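Local coordinates for Hydrogenase/urease nickel incorporation protein HypB (Helicobacter pylori, PDB 4LPS) that is a GTPase that binds nickel and zinc and is required for inserting nickel into [NiFe] hydrogenase and for maturing urease, at residues P209-S214 against E222-F227; C175-I180 against E234-T239; E64-A67 against D71-F74. One frame throughout, in Å; residues are numbered along the deposited sequence.

From the N terminus, interaction 3 comes first: 64-67 meets 71-74 across a short loop between helix 59-66 and strand 74-80, and its loop is closed before the others open. Segment 175-180 then opens the loop of interaction 2, which ends only at 234-239 in the C-terminal tail. Interaction 1, 209-214 against 222-227, is nested wholly inside that loop. Interactions 1 and 2 share the parallel sheet, where V179 pairs with P209 and F211 through backbone hydrogen bonds between neighbouring strands. Helix 218-234 also touches both segments of interaction 3, so it links the edge strand, the C-terminal tail that follows it and the helix that follows the P-loop.

Interaction 1 (P209-S214 against E222-F227); sequences PIFLMS and EDFKNF. With GDP (guanosine-5'-diphosphate), chain D.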
loop_
_atom_site.group_PDB
_atom_site.type_symbol
_atom_site.label_atom_id
_atom_site.label_comp_id
_atom_site.label_asym_id
_atom_site.label_seq_id
_atom_site.Cartn_x
_atom_site.Cartn_y
_atom_site.Cartn_z
ATOM N N PRO A 209 -12.086 -1.707 -7.200
ATOM C CA PRO A 209 -11.511 -2.253 -8.433
ATOM C C PRO A 209 -10.474 -3.336 -8.149
ATOM O O PRO A 209 -9.846 -3.317 -7.091
ATOM C CB PRO A 209 -10.866 -1.028 -9.088
ATOM C CG PRO A 209 -10.535 -0.128 -7.942
ATOM C CD PRO A 209 -11.666 -0.313 -6.967
ATOM N N ILE A 210 -10.319 -4.277 -9.074
ATOM C CA ILE A 210 -9.335 -5.342 -8.928
ATOM C C ILE A 210 -8.322 -5.279 -10.069
ATOM O O ILE A 210 -8.697 -5.157 -11.237
ATOM C CB ILE A 210 -10.004 -6.739 -8.897
ATOM C CG1 ILE A 210 -11.105 -6.777 -7.832
ATOM C CG2 ILE A 210 -8.977 -7.824 -8.626
ATOM C CD1 ILE A 210 -11.852 -8.103 -7.753
ATOM N N PHE A 211 -7.041 -5.361 -9.726
ATOM C CA PHE A 211 -5.978 -5.283 -10.722
ATOM C C PHE A 211 -5.162 -6.567 -10.785
ATOM O O PHE A 211 -4.725 -7.080 -9.756
ATOM C CB PHE A 211 -5.046 -4.107 -10.418
ATOM C CG PHE A 211 -5.696 -2.761 -10.554
ATOM C CD1 PHE A 211 -6.304 -2.156 -9.463
ATOM C CD2 PHE A 211 -5.699 -2.099 -11.772
ATOM C CE1 PHE A 211 -6.903 -0.919 -9.584
ATOM C CE2 PHE A 211 -6.296 -0.858 -11.900
ATOM C CZ PHE A 211 -6.899 -0.267 -10.803
ATOM N N LEU A 212 -4.958 -7.073 -11.996
ATOM C CA LEU A 212 -3.992 -8.138 -12.226
ATOM C C LEU A 212 -2.627 -7.508 -12.450
ATOM O O LEU A 212 -2.461 -6.675 -13.340
ATOM C CB LEU A 212 -4.393 -8.997 -13.427
ATOM C CG LEU A 212 -5.468 -10.060 -13.200
ATOM C CD1 LEU A 212 -6.022 -10.549 -14.531
ATOM C CD2 LEU A 212 -4.905 -11.223 -12.396
ATOM N N MET A 213 -1.653 -7.893 -11.636
ATOM C CA MET A 213 -0.334 -7.283 -11.710
ATOM C C MET A 213 0.764 -8.331 -11.694
ATOM O O MET A 213 0.702 -9.301 -10.943
ATOM C CB MET A 213 -0.134 -6.299 -10.554
ATOM C CG MET A 213 1.316 -5.873 -10.348
ATOM S SD MET A 213 1.536 -4.540 -9.158
ATOM C CE MET A 213 0.314 -3.369 -9.744
ATOM N N SER A 214 1.769 -8.124 -12.535
ATOM C CA SER A 214 2.974 -8.940 -12.508
ATOM C C SER A 214 4.198 -8.054 -12.691
ATOM O O SER A 214 4.172 -7.100 -13.470
ATOM C CB SER A 214 2.917 -10.022 -13.589
ATOM O OG SER A 214 4.127 -10.753 -13.644
ATOM N N GLU A 222 2.112 0.038 -15.428
ATOM C CA GLU A 222 1.758 1.307 -16.046
ATOM C C GLU A 222 0.282 1.639 -15.846
ATOM O O GLU A 222 -0.072 2.792 -15.597
ATOM C CB GLU A 222 2.101 1.267 -17.536
ATOM C CG GLU A 222 1.796 2.543 -18.299
ATOM C CD GLU A 222 2.408 2.544 -19.685
ATOM O OE1 GLU A 222 3.111 3.519 -20.027
ATOM O OE2 GLU A 222 2.180 1.571 -20.436
ATOM N N ASP A 223 -0.575 0.629 -15.966
ATOM C CA ASP A 223 -2.007 0.828 -15.788
ATOM C C ASP A 223 -2.327 1.226 -14.353
ATOM O O ASP A 223 -3.159 2.103 -14.115
ATOM C CB ASP A 223 -2.780 -0.434 -16.174
ATOM C CG ASP A 223 -2.853 -0.639 -17.676
ATOM O OD1 ASP A 223 -2.420 0.265 -18.421
ATOM O OD2 ASP A 223 -3.335 -1.710 -18.112
ATOM N N PHE A 224 -1.659 0.583 -13.400
ATOM C CA PHE A 224 -1.910 0.853 -11.988
ATOM C C PHE A 224 -1.377 2.233 -11.621
ATOM O O PHE A 224 -1.976 2.942 -10.813
ATOM C CB PHE A 224 -1.276 -0.223 -11.097
ATOM C CG PHE A 224 -1.488 0.012 -9.626
ATOM C CD1 PHE A 224 -2.762 -0.055 -9.079
ATOM C CD2 PHE A 224 -0.418 0.313 -8.795
ATOM C CE1 PHE A 224 -2.968 0.171 -7.724
ATOM C CE2 PHE A 224 -0.614 0.540 -7.440
ATOM C CZ PHE A 224 -1.892 0.470 -6.903
ATOM N N LYS A 225 -0.241 2.597 -12.209
ATOM C CA LYS A 225 0.351 3.915 -11.999
ATOM C C LYS A 225 -0.595 5.026 -12.450
ATOM O O LYS A 225 -0.788 6.017 -11.743
ATOM C CB LYS A 225 1.692 4.016 -12.743
ATOM C CG LYS A 225 2.429 5.348 -12.604
ATOM C CD LYS A 225 2.061 6.349 -13.696
ATOM C CE LYS A 225 2.558 5.905 -15.057
ATOM N NZ LYS A 225 2.201 6.892 -16.115
ATOM N N ASN A 226 -1.176 4.857 -13.635
ATOM C CA ASN A 226 -2.093 5.849 -14.183
ATOM C C ASN A 226 -3.361 5.945 -13.350
ATOM O O ASN A 226 -3.937 7.022 -13.201
ATOM C CB ASN A 226 -2.445 5.516 -15.635
ATOM C CG ASN A 226 -1.310 5.814 -16.596
ATOM O OD1 ASN A 226 -0.485 6.691 -16.345
ATOM N ND2 ASN A 226 -1.270 5.087 -17.708
ATOM N N PHE A 227 -3.787 4.806 -12.812
ATOM C CA PHE A 227 -4.900 4.751 -11.874
ATOM C C PHE A 227 -4.637 5.623 -10.652
ATOM O O PHE A 227 -5.496 6.402 -10.235
ATOM C CB PHE A 227 -5.151 3.300 -11.453
ATOM C CG PHE A 227 -6.076 3.151 -10.280
ATOM C CD1 PHE A 227 -7.442 3.337 -10.427
ATOM C CD2 PHE A 227 -5.578 2.803 -9.033
ATOM C CE1 PHE A 227 -8.294 3.195 -9.346
ATOM C CE2 PHE A 227 -6.422 2.658 -7.948
ATOM C CZ PHE A 227 -7.783 2.853 -8.106
HETATM P PB GDP D . 6.967 -8.098 -0.044
HETATM O O1B GDP D . 7.590 -8.892 1.077
HETATM O O2B GDP D . 7.523 -6.697 -0.072
HETATM O O3B GDP D . 5.474 -8.003 0.146
HETATM O O3A GDP D . 7.247 -8.838 -1.441
HETATM P PA GDP D . 8.696 -8.881 -2.146
HETATM O O1A GDP D . 8.870 -7.681 -3.041
HETATM O O2A GDP D . 9.814 -8.980 -1.140
HETATM O "O5'" GDP D . 8.582 -10.194 -3.051
HETATM C "C5'" GDP D . 8.777 -11.487 -2.482
HETATM C "C4'" GDP D . 9.172 -12.449 -3.593
HETATM O "O4'" GDP D . 8.181 -12.427 -4.622
HETATM C "C3'" GDP D . 10.476 -12.020 -4.240
HETATM O "O3'" GDP D . 11.241 -13.199 -4.506
HETATM C "C2'" GDP D . 10.078 -11.395 -5.557
HETATM O "O2'" GDP D . 11.074 -11.634 -6.549
HETATM C "C1'" GDP D . 8.800 -12.145 -5.881
HETATM N N9 GDP D . 7.862 -11.361 -6.715
HETATM C C8 GDP D . 7.430 -10.100 -6.524
HETATM N N7 GDP D . 6.551 -9.746 -7.495
HETATM C C5 GDP D . 6.400 -10.803 -8.319
HETATM C C6 GDP D . 5.624 -11.122 -9.540
HETATM O O6 GDP D . 4.865 -10.278 -10.057
HETATM N N1 GDP D . 5.758 -12.342 -10.076
HETATM C C2 GDP D . 6.571 -13.272 -9.539
HETATM N N2 GDP D . 6.664 -14.488 -10.128
HETATM N N3 GDP D . 7.308 -13.051 -8.424
HETATM C C4 GDP D . 7.262 -11.861 -7.790
#
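K225 NZ, on the helix turn between F224 and F227, the two phenylalanines that meet F211, is gripped by two oxygens: N226 OD1 at 2.7 Å and, through a salt bridge, D71 OD2. These polar groups lie on another side of helix 222-227; the atoms that touch across to 209-214 are all carbon. F211 is the pivot. Its CG lies beside the backbone N, anti to the carbonyl carbon (chi1 -66°), and its ring reaches between the two helical rings. F224 turns an edge to one face of F211, CD1 standing 4.1 Å above the ring plane of F211 over its centre, with the planes at 74°: a T-shaped stack. F211 in turn drives its own edge at a face of F227, CZ lying 3.6 Å from F227 CG, nearer the rim than the centre; here the planes open to 55°. P209 CG adds to the cluster at 4.1 Å from F227 CZ. On the other flank, M213 runs extended until a bend at its last torsion brings CE to 3.8 Å from F224 CB. The segments are the last strand of the sheet and the helix after it, and the loop between them starts at the guanine pocket: S214 CA lies 3.4 Å from GDP O6, while S214 OG is hydrogen-bonded to D185, which is itself hydrogen-bonded to GDP. No hydrogen bond spans the two segments. Strand and helix are therefore joined by dispersion and by the edge-to-face electrostatics of three phenylalanines, with no polar atom among those that touch.

Interaction 2 (C175-I180 against E234-T239); sequences CADAVI and ENYQST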
loop_
_atom_site.group_PDB
_atom_site.type_symbol
_atom_site.label_atom_id
_atom_site.label_comp_id
_atom_site.label_asym_id
_atom_site.label_seq_id
_atom_site.Cartn_x
_atom_site.Cartn_y
_atom_site.Cartn_z
ATOM N N CYS A 175 -11.537 -3.054 3.787
ATOM C CA CYS A 175 -10.966 -1.717 3.934
ATOM C C CYS A 175 -10.235 -1.268 2.670
ATOM O O CYS A 175 -9.736 -0.143 2.599
ATOM C CB CYS A 175 -10.020 -1.662 5.137
ATOM S SG CYS A 175 -8.340 -2.225 4.846
ATOM N N ALA A 176 -10.181 -2.148 1.675
ATOM C CA ALA A 176 -9.485 -1.854 0.426
ATOM C C ALA A 176 -10.273 -0.895 -0.464
ATOM O O ALA A 176 -11.465 -1.094 -0.710
ATOM C CB ALA A 176 -9.193 -3.140 -0.328
ATOM N N ASP A 177 -9.594 0.140 -0.947
ATOM C CA ASP A 177 -10.120 0.983 -2.011
ATOM C C ASP A 177 -9.760 0.376 -3.359
ATOM O O ASP A 177 -10.278 0.782 -4.397
ATOM C CB ASP A 177 -9.570 2.406 -1.900
ATOM C CG ASP A 177 -9.904 3.053 -0.579
ATOM O OD1 ASP A 177 -11.077 3.437 -0.391
ATOM O OD2 ASP A 177 -9.002 3.168 0.276
ATOM N N ALA A 178 -8.855 -0.596 -3.322
ATOM C CA ALA A 178 -8.456 -1.344 -4.504
ATOM C C ALA A 178 -7.762 -2.628 -4.079
ATOM O O ALA A 178 -7.079 -2.667 -3.054
ATOM C CB ALA A 178 -7.538 -0.507 -5.389
ATOM N N VAL A 179 -7.938 -3.677 -4.870
ATOM C CA VAL A 179 -7.260 -4.936 -4.613
ATOM C C VAL A 179 -6.361 -5.262 -5.794
ATOM O O VAL A 179 -6.773 -5.159 -6.954
ATOM C CB VAL A 179 -8.258 -6.097 -4.369
ATOM C CG1 VAL A 179 -7.514 -7.400 -4.097
ATOM C CG2 VAL A 179 -9.178 -5.773 -3.211
ATOM N N ILE A 180 -5.124 -5.637 -5.498
ATOM C CA ILE A 180 -4.196 -6.071 -6.530
ATOM C C ILE A 180 -3.950 -7.569 -6.429
ATOM O O ILE A 180 -3.473 -8.055 -5.404
ATOM C CB ILE A 180 -2.849 -5.329 -6.421
ATOM C CG1 ILE A 180 -3.047 -3.826 -6.635
ATOM C CG2 ILE A 180 -1.841 -5.890 -7.415
ATOM C CD1 ILE A 180 -1.834 -3.004 -6.267
ATOM N N GLU A 234 -8.454 13.370 -8.842
ATOM C CA GLU A 234 -9.791 13.479 -8.266
ATOM C C GLU A 234 -9.738 13.857 -6.793
ATOM O O GLU A 234 -10.747 14.263 -6.213
ATOM C CB GLU A 234 -10.547 12.157 -8.417
ATOM C CG GLU A 234 -10.629 11.622 -9.836
ATOM C CD GLU A 234 -11.243 10.234 -9.893
ATOM O OE1 GLU A 234 -11.452 9.628 -8.818
ATOM O OE2 GLU A 234 -11.521 9.749 -11.010
ATOM N N ASN A 235 -8.554 13.710 -6.202
ATOM C CA ASN A 235 -8.368 13.769 -4.755
ATOM C C ASN A 235 -9.335 12.819 -4.048
ATOM O O ASN A 235 -10.076 13.220 -3.149
ATOM C CB ASN A 235 -8.539 15.197 -4.223
ATOM C CG ASN A 235 -8.132 15.323 -2.760
ATOM O OD1 ASN A 235 -7.136 14.742 -2.331
ATOM N ND2 ASN A 235 -8.910 16.073 -1.989
ATOM N N TYR A 236 -9.352 11.564 -4.489
ATOM C CA TYR A 236 -10.094 10.533 -3.775
ATOM C C TYR A 236 -9.530 10.359 -2.375
ATOM O O TYR A 236 -8.333 10.128 -2.204
ATOM C CB TYR A 236 -10.060 9.196 -4.518
ATOM C CG TYR A 236 -10.698 8.067 -3.738
ATOM C CD1 TYR A 236 -12.074 7.870 -3.757
ATOM C CD2 TYR A 236 -9.924 7.200 -2.975
ATOM C CE1 TYR A 236 -12.658 6.841 -3.041
ATOM C CE2 TYR A 236 -10.498 6.172 -2.254
ATOM C CZ TYR A 236 -11.866 5.996 -2.292
ATOM O OH TYR A 236 -12.437 4.969 -1.576
ATOM N N GLN A 237 -10.401 10.448 -1.378
ATOM C CA GLN A 237 -9.987 10.270 0.004
ATOM C C GLN A 237 -10.929 9.294 0.678
ATOM O O GLN A 237 -12.103 9.607 0.900
ATOM C CB GLN A 237 -9.974 11.605 0.750
ATOM C CG GLN A 237 -8.963 12.604 0.207
ATOM C CD GLN A 237 -7.553 12.317 0.679
ATOM O OE1 GLN A 237 -7.343 11.570 1.636
ATOM N NE2 GLN A 237 -6.573 12.910 0.006
ATOM N N SER A 238 -10.410 8.110 0.996
ATOM C CA SER A 238 -11.216 7.043 1.576
ATOM C C SER A 238 -11.898 7.489 2.863
ATOM O O SER A 238 -11.284 8.125 3.725
ATOM C CB SER A 238 -10.353 5.809 1.845
ATOM O OG SER A 238 -11.099 4.794 2.490
ATOM N N THR A 239 -13.177 7.149 2.985
ATOM C CA THR A 239 -13.923 7.455 4.192
ATOM C C THR A 239 -14.050 6.210 5.055
ATOM O O THR A 239 -14.895 6.155 5.951
ATOM C CB THR A 239 -15.334 7.992 3.870
ATOM O OG1 THR A 239 -16.058 7.011 3.116
ATOM C CG2 THR A 239 -15.247 9.276 3.063
HETATM O O HOH W 1 -9.966 2.630 2.628
#
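The C-terminal tail, which leaves helix 218-234 through a Schellman motif, folds back toward the parallel sheet and brings Y236 and S238 to D177, where the chain enters strand 178-182. N235, with positive phi (52°), is the C-prime residue of the motif, and Y236 N bonds back to K231 O. Y236 OH donates to D177 OD1 from 2.4 Å, a separation so short that its exact value is doubtful. The carboxylate carbon lies at the edge of the phenol ring, in its plane, while carboxylate and ring planes are 77° apart. With CG of D177 placed beside the backbone N (chi1 -59°), the carboxylate reaches the tail. S238 OG makes a weaker approach to D177 OD1 at 3.2 Å; its stronger polar partner is H240 N. A water sits 2.6 Å from D177 OD2 and 2.8 Å from C175 O, and N153 N gives D177 OD2 a firm backbone donor. Around the contact, Y236 and D177 both pack on M152 of strand 152-158, Y236 O accepts Y47 OH, and Q237 rests on helix 29-43.

Interaction 3 (E64-A67 against D71-F74); sequences ENLA and DFKF. With GOL (glycerol), chain H.
The chain turns back on itself after helix 59-66, so that A67 and F72 come closest in backbone, their CA atoms 7.1 Å apart, as the polypeptide heads into strand 74-80. This is the first beta-alpha-beta crossover of the P-loop GTPase domain: the helix directly follows the nucleotide-binding P-loop, and its C-terminal end is packed here against two phenylalanines of the returning chain. The CB of L66 points toward 71-74. CD1 of L66 meets CE2 of F72 at 3.8 Å, and L66 CB lies 4.0 Å from both F72 CD2 and F72 CE2. F72 CG is anti to the backbone N (chi1 -169°), which carries the ring inward, where it also meets the ring of F131 in the adjacent strand and L228 of helix 218-234. F74 takes the other flank of the helix end. With CG between its own N and carbonyl carbon (chi1 70°), its ring folds back toward the turn: A67 CA sits at the ring edge, 3.9 Å from F74 CE1, and A67 N lies in the ring plane. A67 CB grazes F74 CZ at 4.2 Å. Between the two segments the contact is thus apolar, without a hydrogen bond. A glycerol, probably from the crystallisation liquor, lies beside both segments: its O1 lies 2.7 Å from A67 O, which also accepts K70 NZ. At the other end F74 N donates to glycerol O3 at 3.2 Å, nearly straight (172°), and glycerol C3 rests 3.6 Å from F74 CE1.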
loop_
_atom_site.group_PDB
_atom_site.type_symbol
_atom_site.label_atom_id
_atom_site.label_comp_id
_atom_site.label_asym_id
_atom_site.label_seq_id
_atom_site.Cartn_x
_atom_site.Cartn_y
_atom_site.Cartn_z
ATOM N N GLU A 64 9.587 -0.834 -6.271
ATOM C CA GLU A 64 10.808 -0.774 -7.074
ATOM C C GLU A 64 10.481 -0.541 -8.546
ATOM O O GLU A 64 11.141 0.247 -9.223
ATOM C CB GLU A 64 11.628 -2.059 -6.921
ATOM C CG GLU A 64 12.352 -2.211 -5.588
ATOM C CD GLU A 64 13.010 -3.574 -5.438
ATOM O OE1 GLU A 64 12.365 -4.588 -5.782
ATOM O OE2 GLU A 64 14.173 -3.631 -4.986
ATOM N N ASN A 65 9.453 -1.232 -9.031
ATOM C CA ASN A 65 9.020 -1.097 -10.418
ATOM C C ASN A 65 8.318 0.235 -10.694
ATOM O O ASN A 65 8.421 0.781 -11.793
ATOM C CB ASN A 65 8.102 -2.262 -10.794
ATOM C CG ASN A 65 8.856 -3.569 -10.957
ATOM O OD1 ASN A 65 10.026 -3.577 -11.340
ATOM N ND2 ASN A 65 8.196 -4.681 -10.648
ATOM N N LEU A 66 7.601 0.753 -9.700
ATOM C CA LEU A 66 6.922 2.040 -9.839
ATOM C C LEU A 66 7.923 3.191 -9.956
ATOM O O LEU A 66 7.643 4.211 -10.585
ATOM C CB LEU A 66 5.976 2.283 -8.661
ATOM C CG LEU A 66 4.618 1.572 -8.691
ATOM C CD1 LEU A 66 3.867 1.802 -7.384
ATOM C CD2 LEU A 66 3.792 2.046 -9.874
ATOM N N ALA A 67 9.087 3.024 -9.339
ATOM C CA ALA A 67 10.145 4.028 -9.398
ATOM C C ALA A 67 10.656 4.275 -10.817
ATOM O O ALA A 67 11.337 5.271 -11.071
ATOM C CB ALA A 67 11.293 3.617 -8.501
ATOM N N ASP A 71 7.031 10.107 -14.185
ATOM C CA ASP A 71 5.863 10.922 -13.875
ATOM C C ASP A 71 5.208 10.490 -12.566
ATOM O O ASP A 71 4.191 11.055 -12.160
ATOM C CB ASP A 71 4.844 10.859 -15.018
ATOM C CG ASP A 71 4.347 9.449 -15.279
ATOM O OD1 ASP A 71 5.082 8.488 -14.972
ATOM O OD2 ASP A 71 3.214 9.297 -15.787
ATOM N N PHE A 72 5.799 9.505 -11.897
ATOM C CA PHE A 72 5.271 9.037 -10.622
ATOM C C PHE A 72 6.269 9.338 -9.512
ATOM O O PHE A 72 7.207 8.572 -9.274
ATOM C CB PHE A 72 4.960 7.541 -10.682
ATOM C CG PHE A 72 4.183 7.036 -9.502
ATOM C CD1 PHE A 72 2.891 7.482 -9.265
ATOM C CD2 PHE A 72 4.741 6.111 -8.634
ATOM C CE1 PHE A 72 2.171 7.017 -8.179
ATOM C CE2 PHE A 72 4.029 5.640 -7.545
ATOM C CZ PHE A 72 2.741 6.093 -7.317
ATOM N N LYS A 73 6.048 10.461 -8.836
ATOM C CA LYS A 73 6.987 10.987 -7.854
ATOM C C LYS A 73 6.537 10.653 -6.441
ATOM O O LYS A 73 5.500 11.137 -5.984
ATOM C CB LYS A 73 7.124 12.501 -8.007
ATOM C CG LYS A 73 7.523 12.954 -9.400
ATOM C CD LYS A 73 7.279 14.444 -9.561
ATOM C CE LYS A 73 7.420 14.865 -11.013
ATOM N NZ LYS A 73 7.017 16.285 -11.216
ATOM N N PHE A 74 7.310 9.821 -5.753
ATOM C CA PHE A 74 6.926 9.370 -4.423
ATOM C C PHE A 74 8.112 9.111 -3.502
ATOM O O PHE A 74 9.241 8.913 -3.956
ATOM C CB PHE A 74 6.071 8.103 -4.530
ATOM C CG PHE A 74 6.835 6.892 -4.982
ATOM C CD1 PHE A 74 7.120 6.700 -6.325
ATOM C CD2 PHE A 74 7.266 5.943 -4.068
ATOM C CE1 PHE A 74 7.817 5.587 -6.751
ATOM C CE2 PHE A 74 7.967 4.826 -4.486
ATOM C CZ PHE A 74 8.243 4.648 -5.828
HETATM C C1 GOL H . 10.933 8.269 -9.687
HETATM O O1 GOL H . 9.947 7.335 -10.068
HETATM C C2 GOL H . 11.644 7.746 -8.443
HETATM O O2 GOL H . 12.759 8.563 -8.151
HETATM C C3 GOL H . 10.669 7.787 -7.274
HETATM O O3 GOL H . 10.046 9.050 -7.229
#